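Local atomic coordinates of superoxide dismutase (Methanothermobacter thermautotrophicus, PDB entry 1MA1), a protein that destroys toxic superoxide radicals, converting them to hydrogen peroxide and oxygen at one iron ion per subunit of a homotetramer. Residues L82-N87 / L163-V168; G89-C94 / W189-W194; K6-L11 / L48-D53. All coordinates share one frame; numbering follows the deposited sequence.

In the fold
Contact 1 lies near the centre of the chain and reaches the active site, its strand supplying Asp-167, one of the four protein ligands of the iron. Contact 2 is next to it, about 12 Å away between centres, and the two touch: Asn-87 O lies 3.0 Å from Asn-193 N, a probable hydrogen bond joining the residue after helix 64-86 to the N-cap of helix 194-202. The Ile-191 side chain is still about 13 Å from the iron. Contact 3 lies apart on the helical hairpin, its centre about 23 Å from that of contact 1 and about 33 Å from that of contact 2, which is on the opposite side of the chain's centre.

Contact 1. Residues L82-N87 / L163-V168; sequences LFFWGN and LLVLDV. With FE (Fe (III) ion), chain G.
Two hydrogen bonds grip Asn-87 OD1: one from the backbone N of Val-165, 2.9 Å from OD1, and one from NH1 of Arg-200. The bond from Val-165 N is bent, with 131° at the hydrogen, and its donor lies above the side-chain carbonyl plane, off the lone pairs. Straighter is the bond from Asn-87 ND2 to Val-165 O, 3.2 Å long with 155° at the hydrogen, which uses a lone pair of that carbonyl. A single asparagine just past the helix end thus engages both backbone polar groups of one strand residue, and Leu-164 CD2 packs 3.5 Å from Asn-87 CG. An alanine here would remove both of these bonds and one of the acceptors of Arg-200, and would probably loosen the hold of the helix end on the strand.

Phe-84 carries the apolar half. Val-165 CG1 packs 3.6 Å from Phe-84 CB, the two side chains crossing at about a right angle. With CG anti to its backbone N, the ring reaches along the strand, and Asp-167 CB sits over the centre of one face, 3.9 Å from the ring centroid, in a CH-pi contact. Val-165 O lies at the ring edge, 3.3 Å from Phe-84 CD1. The ring therefore backs the ligand from the second shell: Asp-167 OD2 binds the iron at 1.9 Å, together with His-33, His-81, His-171 and a water, while OD1 accepts the N-H of Trp-169.

The last turn of helix 64-86, residues 82-86, crosses strand 164-167 at nearly a right angle. The strand pairs antiparallel with strand 131-138, the ladder interrupted by a classic beta bulge where Leu-163 and Leu-164 both face Leu-135, and Tyr-184 of helix 181-188 packs on Phe-84 and Leu-166.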
loop_
_atom_site.group_PDB
_atom_site.type_symbol
_atom_site.label_atom_id
_atom_site.label_comp_id
_atom_site.label_asym_id
_atom_site.label_seq_id
_atom_site.Cartn_x
_atom_site.Cartn_y
_atom_site.Cartn_z
ATOM N N LEU A 82 15.837 -15.307 -2.634
ATOM C CA LEU A 82 17.248 -15.590 -2.860
ATOM C C LEU A 82 18.103 -15.400 -1.602
ATOM O O LEU A 82 18.886 -16.279 -1.254
ATOM C CB LEU A 82 17.811 -14.704 -3.964
ATOM C CG LEU A 82 19.282 -14.940 -4.349
ATOM C CD1 LEU A 82 19.428 -16.357 -4.908
ATOM C CD2 LEU A 82 19.725 -13.920 -5.411
ATOM N N PHE A 83 17.967 -14.258 -0.932
ATOM C CA PHE A 83 18.708 -14.011 0.303
ATOM C C PHE A 83 18.220 -14.879 1.455
ATOM O O PHE A 83 18.989 -15.203 2.357
ATOM C CB PHE A 83 18.616 -12.529 0.714
ATOM C CG PHE A 83 19.485 -11.607 -0.099
ATOM C CD1 PHE A 83 19.181 -11.316 -1.427
ATOM C CD2 PHE A 83 20.623 -11.034 0.456
ATOM C CE1 PHE A 83 19.992 -10.476 -2.181
ATOM C CE2 PHE A 83 21.441 -10.190 -0.299
ATOM C CZ PHE A 83 21.123 -9.914 -1.619
ATOM N N PHE A 84 16.937 -15.237 1.424
ATOM C CA PHE A 84 16.327 -16.032 2.488
ATOM C C PHE A 84 16.997 -17.399 2.556
ATOM O O PHE A 84 17.495 -17.794 3.603
ATOM C CB PHE A 84 14.827 -16.195 2.225
ATOM C CG PHE A 84 14.094 -16.958 3.299
ATOM C CD1 PHE A 84 14.194 -16.579 4.632
ATOM C CD2 PHE A 84 13.281 -18.035 2.975
ATOM C CE1 PHE A 84 13.488 -17.268 5.629
ATOM C CE2 PHE A 84 12.566 -18.725 3.955
ATOM C CZ PHE A 84 12.671 -18.340 5.289
ATOM N N TRP A 85 17.017 -18.115 1.435
ATOM C CA TRP A 85 17.658 -19.426 1.380
ATOM C C TRP A 85 19.098 -19.294 1.854
ATOM O O TRP A 85 19.634 -20.161 2.550
ATOM C CB TRP A 85 17.643 -19.969 -0.048
ATOM C CG TRP A 85 16.302 -20.004 -0.695
ATOM C CD1 TRP A 85 16.016 -19.662 -1.977
ATOM C CD2 TRP A 85 15.069 -20.416 -0.104
ATOM N NE1 TRP A 85 14.673 -19.829 -2.232
ATOM C CE2 TRP A 85 14.067 -20.292 -1.097
ATOM C CE3 TRP A 85 14.708 -20.880 1.165
ATOM C CZ2 TRP A 85 12.739 -20.613 -0.859
ATOM C CZ3 TRP A 85 13.378 -21.204 1.402
ATOM C CH2 TRP A 85 12.410 -21.066 0.396
ATOM N N GLY A 86 19.713 -18.188 1.481
ATOM C CA GLY A 86 21.132 -18.033 1.710
ATOM C C GLY A 86 21.497 -17.793 3.166
ATOM O O GLY A 86 22.616 -18.142 3.577
ATOM N N ASN A 87 20.594 -17.193 3.948
ATOM C CA ASN A 87 20.893 -16.986 5.351
ATOM C C ASN A 87 20.166 -17.977 6.250
ATOM O O ASN A 87 19.849 -17.683 7.409
ATOM C CB ASN A 87 20.651 -15.508 5.777
ATOM C CG ASN A 87 19.191 -15.019 5.611
ATOM O OD1 ASN A 87 18.971 -13.898 5.127
ATOM N ND2 ASN A 87 18.210 -15.820 6.047
ATOM N N LEU A 163 20.852 -7.688 4.626
ATOM C CA LEU A 163 21.751 -8.476 5.463
ATOM C C LEU A 163 21.129 -9.801 5.896
ATOM O O LEU A 163 21.740 -10.866 5.759
ATOM C CB LEU A 163 22.148 -7.673 6.701
ATOM C CG LEU A 163 22.951 -6.415 6.413
ATOM C CD1 LEU A 163 23.283 -5.691 7.698
ATOM C CD2 LEU A 163 24.208 -6.812 5.651
ATOM N N LEU A 164 19.910 -9.720 6.424
ATOM C CA LEU A 164 19.219 -10.865 7.003
ATOM C C LEU A 164 17.754 -10.772 6.599
ATOM O O LEU A 164 17.176 -9.680 6.594
ATOM C CB LEU A 164 19.298 -10.809 8.527
ATOM C CG LEU A 164 19.296 -12.110 9.330
ATOM C CD1 LEU A 164 18.618 -11.818 10.661
ATOM C CD2 LEU A 164 18.577 -13.217 8.606
ATOM N N VAL A 165 17.142 -11.908 6.293
ATOM C CA VAL A 165 15.792 -11.911 5.768
ATOM C C VAL A 165 14.995 -13.075 6.359
ATOM O O VAL A 165 15.496 -14.194 6.470
ATOM C CB VAL A 165 15.843 -12.003 4.210
ATOM C CG1 VAL A 165 14.777 -12.919 3.689
ATOM C CG2 VAL A 165 15.669 -10.621 3.601
ATOM N N LEU A 166 13.755 -12.815 6.741
ATOM C CA LEU A 166 12.883 -13.866 7.249
ATOM C C LEU A 166 11.491 -13.832 6.589
ATOM O O LEU A 166 10.717 -12.901 6.817
ATOM C CB LEU A 166 12.748 -13.711 8.772
ATOM C CG LEU A 166 11.706 -14.589 9.444
ATOM C CD1 LEU A 166 11.958 -16.045 9.076
ATOM C CD2 LEU A 166 11.748 -14.355 10.943
ATOM N N ASP A 167 11.180 -14.839 5.768
ATOM C CA ASP A 167 9.899 -14.869 5.067
ATOM C C ASP A 167 8.807 -15.145 6.093
ATOM O O ASP A 167 8.947 -16.018 6.948
ATOM C CB ASP A 167 9.901 -15.942 3.955
ATOM C CG ASP A 167 8.665 -15.865 3.047
ATOM O OD1 ASP A 167 7.798 -15.024 3.339
ATOM O OD2 ASP A 167 8.538 -16.643 2.052
ATOM N N VAL A 168 7.713 -14.404 6.005
ATOM C CA VAL A 168 6.628 -14.621 6.928
ATOM C C VAL A 168 5.275 -14.571 6.199
ATOM O O VAL A 168 4.206 -14.543 6.830
ATOM C CB VAL A 168 6.737 -13.575 8.076
ATOM C CG1 VAL A 168 5.944 -12.302 7.749
ATOM C CG2 VAL A 168 6.336 -14.210 9.384
HETATM FE FE FE G . 7.873 -17.107 0.307
HETATM O O HOH W 1 7.191 -15.369 -0.122
#

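Contact 2. Residues G89-C94 / W189-W194; sequences GPADEC and WNIVNW
Two loops meet here: one follows helix 64-86 and contains a type I beta turn, closed by Glu-93 N donating to Pro-90 O, and the other leads into helix 194-202 with Asn-193 as its N-cap. Cys-94, Ile-191 and Gly-89 lose the most surface to the contact.

Cys-94 directs its side chain at the opposite loop. Its CB rests 3.2 Å from Val-192 O, and with SG anti to its own carbonyl carbon the sulfur lies alongside the cap residue, 3.9 Å from Asn-193 CA. The side-chain amide of Asn-193 is used for capping: its OD1 accepts the N-H of Glu-196 in the first turn of the helix.

Ile-191 has CG1 in the crowded position between backbone N and carbonyl carbon, and its CG2 branch is the one that turns to the turn-bearing loop. This methyl packs 4.1 Å from Ala-91 CB and also lies beside the carbonyl oxygen of Gly-89. His-24, from another loop, touches the side chains of both Ala-91 and Ile-191. A CA-H...O contact from Ala-91 CA to Asn-190 O, 3.5 Å long, adds a weaker backbone link.

The one hydrogen bond between residues 89-94 and 189-194 is fairly straight: Gly-89 N donates to Ile-191 O at 2.9 Å, with 152° at the hydrogen, in the plane of the carbonyl.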
loop_
_atom_site.group_PDB
_atom_site.type_symbol
_atom_site.label_atom_id
_atom_site.label_comp_id
_atom_site.label_asym_id
_atom_site.label_seq_id
_atom_site.Cartn_x
_atom_site.Cartn_y
_atom_site.Cartn_z
ATOM N N GLY A 89 20.716 -22.447 7.144
ATOM C CA GLY A 89 21.382 -23.697 6.869
ATOM C C GLY A 89 21.087 -24.731 7.945
ATOM O O GLY A 89 20.320 -24.469 8.872
ATOM N N PRO A 90 21.685 -25.930 7.847
ATOM C CA PRO A 90 21.540 -27.009 8.830
ATOM C C PRO A 90 21.721 -26.515 10.270
ATOM O O PRO A 90 22.642 -25.751 10.569
ATOM C CB PRO A 90 22.648 -27.981 8.425
ATOM C CG PRO A 90 22.750 -27.795 6.981
ATOM C CD PRO A 90 22.682 -26.299 6.828
ATOM N N ALA A 91 20.850 -26.970 11.164
ATOM C CA ALA A 91 20.838 -26.464 12.536
ATOM C C ALA A 91 22.161 -26.711 13.267
ATOM O O ALA A 91 22.583 -25.918 14.112
ATOM C CB ALA A 91 19.698 -27.095 13.306
ATOM N N ASP A 92 22.818 -27.809 12.931
ATOM C CA ASP A 92 24.035 -28.207 13.610
ATOM C C ASP A 92 25.250 -27.487 13.043
ATOM O O ASP A 92 26.365 -27.692 13.508
ATOM C CB ASP A 92 24.217 -29.712 13.480
ATOM C CG ASP A 92 24.087 -30.179 12.046
ATOM O OD1 ASP A 92 25.113 -30.242 11.331
ATOM O OD2 ASP A 92 22.939 -30.461 11.621
ATOM N N GLU A 93 25.034 -26.642 12.044
ATOM C CA GLU A 93 26.104 -25.794 11.547
ATOM C C GLU A 93 25.759 -24.334 11.763
ATOM O O GLU A 93 26.593 -23.462 11.568
ATOM C CB GLU A 93 26.344 -26.068 10.066
ATOM C CG GLU A 93 27.019 -27.403 9.778
ATOM C CD GLU A 93 26.840 -27.848 8.320
ATOM O OE1 GLU A 93 27.060 -27.025 7.405
ATOM O OE2 GLU A 93 26.482 -29.029 8.080
ATOM N N CYS A 94 24.523 -24.071 12.171
ATOM C CA CYS A 94 23.999 -22.714 12.162
ATOM C C CYS A 94 23.298 -22.409 13.472
ATOM O O CYS A 94 23.486 -23.106 14.463
ATOM C CB CYS A 94 23.014 -22.537 11.000
ATOM S SG CYS A 94 23.736 -22.694 9.348
ATOM N N TRP A 189 15.402 -19.195 14.383
ATOM C CA TRP A 189 16.669 -18.808 14.994
ATOM C C TRP A 189 17.605 -19.997 15.184
ATOM O O TRP A 189 18.799 -19.822 15.440
ATOM C CB TRP A 189 16.426 -18.116 16.338
ATOM C CG TRP A 189 15.659 -16.848 16.192
ATOM C CD1 TRP A 189 14.344 -16.641 16.497
ATOM C CD2 TRP A 189 16.145 -15.612 15.651
ATOM N NE1 TRP A 189 13.982 -15.344 16.184
ATOM C CE2 TRP A 189 15.066 -14.695 15.662
ATOM C CE3 TRP A 189 17.384 -15.193 15.154
ATOM C CZ2 TRP A 189 15.191 -13.387 15.195
ATOM C CZ3 TRP A 189 17.506 -13.884 14.687
ATOM C CH2 TRP A 189 16.411 -13.000 14.715
ATOM N N ASN A 190 17.065 -21.203 15.039
ATOM C CA ASN A 190 17.883 -22.407 15.066
ATOM C C ASN A 190 18.654 -22.627 13.773
ATOM O O ASN A 190 19.624 -23.377 13.756
ATOM C CB ASN A 190 17.019 -23.631 15.333
ATOM C CG ASN A 190 16.429 -23.629 16.719
ATOM O OD1 ASN A 190 17.161 -23.720 17.690
ATOM N ND2 ASN A 190 15.106 -23.521 16.819
ATOM N N ILE A 191 18.224 -21.986 12.694
ATOM C CA ILE A 191 18.812 -22.265 11.396
ATOM C C ILE A 191 19.335 -21.027 10.668
ATOM O O ILE A 191 19.715 -21.114 9.503
ATOM C CB ILE A 191 17.802 -23.004 10.503
ATOM C CG1 ILE A 191 16.437 -22.284 10.533
ATOM C CG2 ILE A 191 17.661 -24.428 10.990
ATOM C CD1 ILE A 191 15.438 -22.785 9.514
ATOM N N VAL A 192 19.367 -19.883 11.350
ATOM C CA VAL A 192 20.024 -18.702 10.794
ATOM C C VAL A 192 21.496 -18.998 10.503
ATOM O O VAL A 192 22.228 -19.471 11.369
ATOM C CB VAL A 192 19.964 -17.486 11.771
ATOM C CG1 VAL A 192 20.411 -16.199 11.060
ATOM C CG2 VAL A 192 18.571 -17.335 12.298
ATOM N N ASN A 193 21.929 -18.702 9.284
ATOM C CA ASN A 193 23.340 -18.791 8.928
ATOM C C ASN A 193 24.054 -17.453 9.162
ATOM O O ASN A 193 24.119 -16.598 8.272
ATOM C CB ASN A 193 23.480 -19.202 7.459
ATOM C CG ASN A 193 24.922 -19.496 7.063
ATOM O OD1 ASN A 193 25.861 -19.037 7.703
ATOM N ND2 ASN A 193 25.095 -20.249 5.986
ATOM N N TRP A 194 24.602 -17.272 10.360
ATOM C CA TRP A 194 25.255 -16.010 10.688
ATOM C C TRP A 194 26.537 -15.771 9.883
ATOM O O TRP A 194 26.919 -14.624 9.649
ATOM C CB TRP A 194 25.550 -15.930 12.193
ATOM C CG TRP A 194 24.313 -15.766 13.022
ATOM C CD1 TRP A 194 23.810 -16.650 13.941
ATOM C CD2 TRP A 194 23.381 -14.677 12.965
ATOM N NE1 TRP A 194 22.625 -16.183 14.447
ATOM C CE2 TRP A 194 22.335 -14.975 13.871
ATOM C CE3 TRP A 194 23.328 -13.480 12.237
ATOM C CZ2 TRP A 194 21.238 -14.120 14.063
ATOM C CZ3 TRP A 194 22.235 -12.625 12.425
ATOM C CH2 TRP A 194 21.206 -12.957 13.334
#

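Contact 3. Residues K6-L11 / L48-D53; sequences KKFYEL and LLRKLD
Phe-8 and Arg-50 cross at about a right angle, and it is the far end of the ring that meets the aliphatic part of the arginine: Phe-8 CE1 lies 3.7 Å from Arg-50 CG, with CZ almost as near. The Arg-50 chain is bent at chi3, and its guanidinium plane is turned 42° from the ring. Beside it, Phe-8 and Leu-49 slide past each other in opposite directions, so that Phe-8 CE1 comes within 4.1 Å of Leu-49 CB.

Leu-49 spreads over two aromatic residues. Its CB serves Phe-8, while its CD1 reaches Tyr-9, 4.0 Å from Tyr-9 CE2, the two side chains again crossing nearly at right angles. Tyr-9 also packs on Val-75 and Tyr-78 of helix 64-86.

One helical turn further on, Asp-53 and Lys-6 reach for each other tip to tip. The lysine chain bends at chi2 to bring this about, yet Lys-6 NZ stays 3.6 Å from Asp-53 OD1, a long salt bridge. Both charges have partners on the second subunit: Lys-6 NZ donates to Lys-108 O of that subunit, and Asp-53 OD2 forms a salt bridge with its Arg-143. The same Arg-143 of the second subunit makes a cation-pi contact with Phe-8, so this extended segment is held between its own helix and a neighbouring chain.

In this chain residues 6-11 run antiparallel to helix 27-57, with Tyr-9 reaching helix 64-86, and the arrangement belongs to the N-terminal alpha-hairpin domain of iron/manganese superoxide dismutases.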
loop_
_atom_site.group_PDB
_atom_site.type_symbol
_atom_site.label_atom_id
_atom_site.label_comp_id
_atom_site.label_asym_id
_atom_site.label_seq_id
_atom_site.Cartn_x
_atom_site.Cartn_y
_atom_site.Cartn_z
ATOM N N LYS A 6 19.317 -11.122 -24.800
ATOM C CA LYS A 6 18.643 -10.777 -23.552
ATOM C C LYS A 6 18.931 -11.827 -22.488
ATOM O O LYS A 6 19.413 -12.910 -22.795
ATOM C CB LYS A 6 17.131 -10.690 -23.779
ATOM C CG LYS A 6 16.699 -9.594 -24.746
ATOM C CD LYS A 6 17.023 -8.192 -24.202
ATOM C CE LYS A 6 16.527 -7.097 -25.141
ATOM N NZ LYS A 6 16.631 -5.746 -24.536
ATOM N N LYS A 7 18.624 -11.512 -21.237
ATOM C CA LYS A 7 18.906 -12.432 -20.154
ATOM C C LYS A 7 17.782 -12.414 -19.116
ATOM O O LYS A 7 17.090 -11.408 -18.948
ATOM C CB LYS A 7 20.257 -12.074 -19.541
ATOM C CG LYS A 7 20.779 -13.096 -18.564
ATOM C CD LYS A 7 22.299 -13.054 -18.440
ATOM C CE LYS A 7 22.797 -11.725 -17.907
ATOM N NZ LYS A 7 24.242 -11.753 -17.574
ATOM N N PHE A 8 17.576 -13.543 -18.447
ATOM C CA PHE A 8 16.347 -13.768 -17.689
ATOM C C PHE A 8 16.605 -14.365 -16.320
ATOM O O PHE A 8 17.726 -14.740 -15.991
ATOM C CB PHE A 8 15.405 -14.689 -18.459
ATOM C CG PHE A 8 14.814 -14.059 -19.684
ATOM C CD1 PHE A 8 13.725 -13.201 -19.580
ATOM C CD2 PHE A 8 15.370 -14.287 -20.950
ATOM C CE1 PHE A 8 13.193 -12.576 -20.717
ATOM C CE2 PHE A 8 14.849 -13.666 -22.091
ATOM C CZ PHE A 8 13.762 -12.814 -21.970
ATOM N N TYR A 9 15.557 -14.453 -15.518
ATOM C CA TYR A 9 15.683 -14.987 -14.177
ATOM C C TYR A 9 15.601 -16.503 -14.213
ATOM O O TYR A 9 14.874 -17.069 -15.026
ATOM C CB TYR A 9 14.574 -14.415 -13.292
ATOM C CG TYR A 9 14.774 -12.967 -12.920
ATOM C CD1 TYR A 9 15.771 -12.592 -12.013
ATOM C CD2 TYR A 9 13.958 -11.965 -13.454
ATOM C CE1 TYR A 9 15.945 -11.267 -11.651
ATOM C CE2 TYR A 9 14.125 -10.638 -13.098
ATOM C CZ TYR A 9 15.116 -10.294 -12.200
ATOM O OH TYR A 9 15.320 -8.974 -11.880
ATOM N N GLU A 10 16.346 -17.154 -13.328
ATOM C CA GLU A 10 16.185 -18.588 -13.105
ATOM C C GLU A 10 16.054 -18.942 -11.631
ATOM O O GLU A 10 16.609 -18.262 -10.763
ATOM C CB GLU A 10 17.366 -19.328 -13.714
ATOM C CG GLU A 10 17.377 -19.269 -15.229
ATOM C CD GLU A 10 18.660 -19.801 -15.824
ATOM O OE1 GLU A 10 18.726 -19.944 -17.073
ATOM O OE2 GLU A 10 19.599 -20.068 -15.038
ATOM N N LEU A 11 15.319 -20.012 -11.343
ATOM C CA LEU A 11 15.236 -20.514 -9.978
ATOM C C LEU A 11 16.616 -20.953 -9.516
ATOM O O LEU A 11 17.210 -21.865 -10.088
ATOM C CB LEU A 11 14.274 -21.692 -9.902
ATOM C CG LEU A 11 13.969 -22.178 -8.481
ATOM C CD1 LEU A 11 13.197 -21.079 -7.720
ATOM C CD2 LEU A 11 13.158 -23.475 -8.519
ATOM N N LEU A 48 7.030 -10.622 -17.600
ATOM C CA LEU A 48 6.874 -9.182 -17.648
ATOM C C LEU A 48 8.020 -8.578 -18.442
ATOM O O LEU A 48 7.826 -7.658 -19.236
ATOM C CB LEU A 48 6.855 -8.629 -16.232
ATOM C CG LEU A 48 6.588 -7.147 -16.088
ATOM C CD1 LEU A 48 5.285 -6.773 -16.764
ATOM C CD2 LEU A 48 6.526 -6.835 -14.623
ATOM N N LEU A 49 9.221 -9.106 -18.233
ATOM C CA LEU A 49 10.357 -8.658 -19.005
ATOM C C LEU A 49 10.082 -8.848 -20.486
ATOM O O LEU A 49 10.329 -7.955 -21.284
ATOM C CB LEU A 49 11.625 -9.413 -18.609
ATOM C CG LEU A 49 12.202 -9.087 -17.225
ATOM C CD1 LEU A 49 13.459 -9.896 -16.975
ATOM C CD2 LEU A 49 12.517 -7.617 -17.148
ATOM N N ARG A 50 9.551 -10.001 -20.864
ATOM C CA ARG A 50 9.265 -10.244 -22.267
ATOM C C ARG A 50 8.197 -9.283 -22.800
ATOM O O ARG A 50 8.298 -8.769 -23.924
ATOM C CB ARG A 50 8.817 -11.687 -22.474
ATOM C CG ARG A 50 9.943 -12.696 -22.390
ATOM C CD ARG A 50 9.476 -14.069 -22.857
ATOM N NE ARG A 50 8.395 -14.586 -22.017
ATOM C CZ ARG A 50 8.590 -15.251 -20.882
ATOM N NH1 ARG A 50 9.839 -15.494 -20.465
ATOM N NH2 ARG A 50 7.544 -15.638 -20.157
ATOM N N LYS A 51 7.178 -9.039 -21.988
ATOM C CA LYS A 51 6.143 -8.086 -22.337
ATOM C C LYS A 51 6.738 -6.705 -22.662
ATOM O O LYS A 51 6.397 -6.100 -23.678
ATOM C CB LYS A 51 5.156 -7.984 -21.183
ATOM C CG LYS A 51 4.013 -7.028 -21.409
ATOM C CD LYS A 51 3.218 -6.832 -20.109
ATOM C CE LYS A 51 2.008 -5.908 -20.285
ATOM N NZ LYS A 51 0.941 -6.474 -21.186
ATOM N N LEU A 52 7.630 -6.219 -21.802
ATOM C CA LEU A 52 8.235 -4.920 -22.004
ATOM C C LEU A 52 9.182 -4.925 -23.198
ATOM O O LEU A 52 9.261 -3.938 -23.925
ATOM C CB LEU A 52 8.992 -4.465 -20.751
ATOM C CG LEU A 52 8.166 -4.102 -19.504
ATOM C CD1 LEU A 52 9.115 -3.625 -18.439
ATOM C CD2 LEU A 52 7.130 -3.029 -19.784
ATOM N N ASP A 53 9.897 -6.031 -23.399
ATOM C CA ASP A 53 10.763 -6.185 -24.568
ATOM C C ASP A 53 9.969 -6.119 -25.854
ATOM O O ASP A 53 10.340 -5.415 -26.792
ATOM C CB ASP A 53 11.506 -7.518 -24.532
ATOM C CG ASP A 53 12.653 -7.524 -23.541
ATOM O OD1 ASP A 53 13.288 -6.446 -23.349
ATOM O OD2 ASP A 53 12.926 -8.620 -22.979
#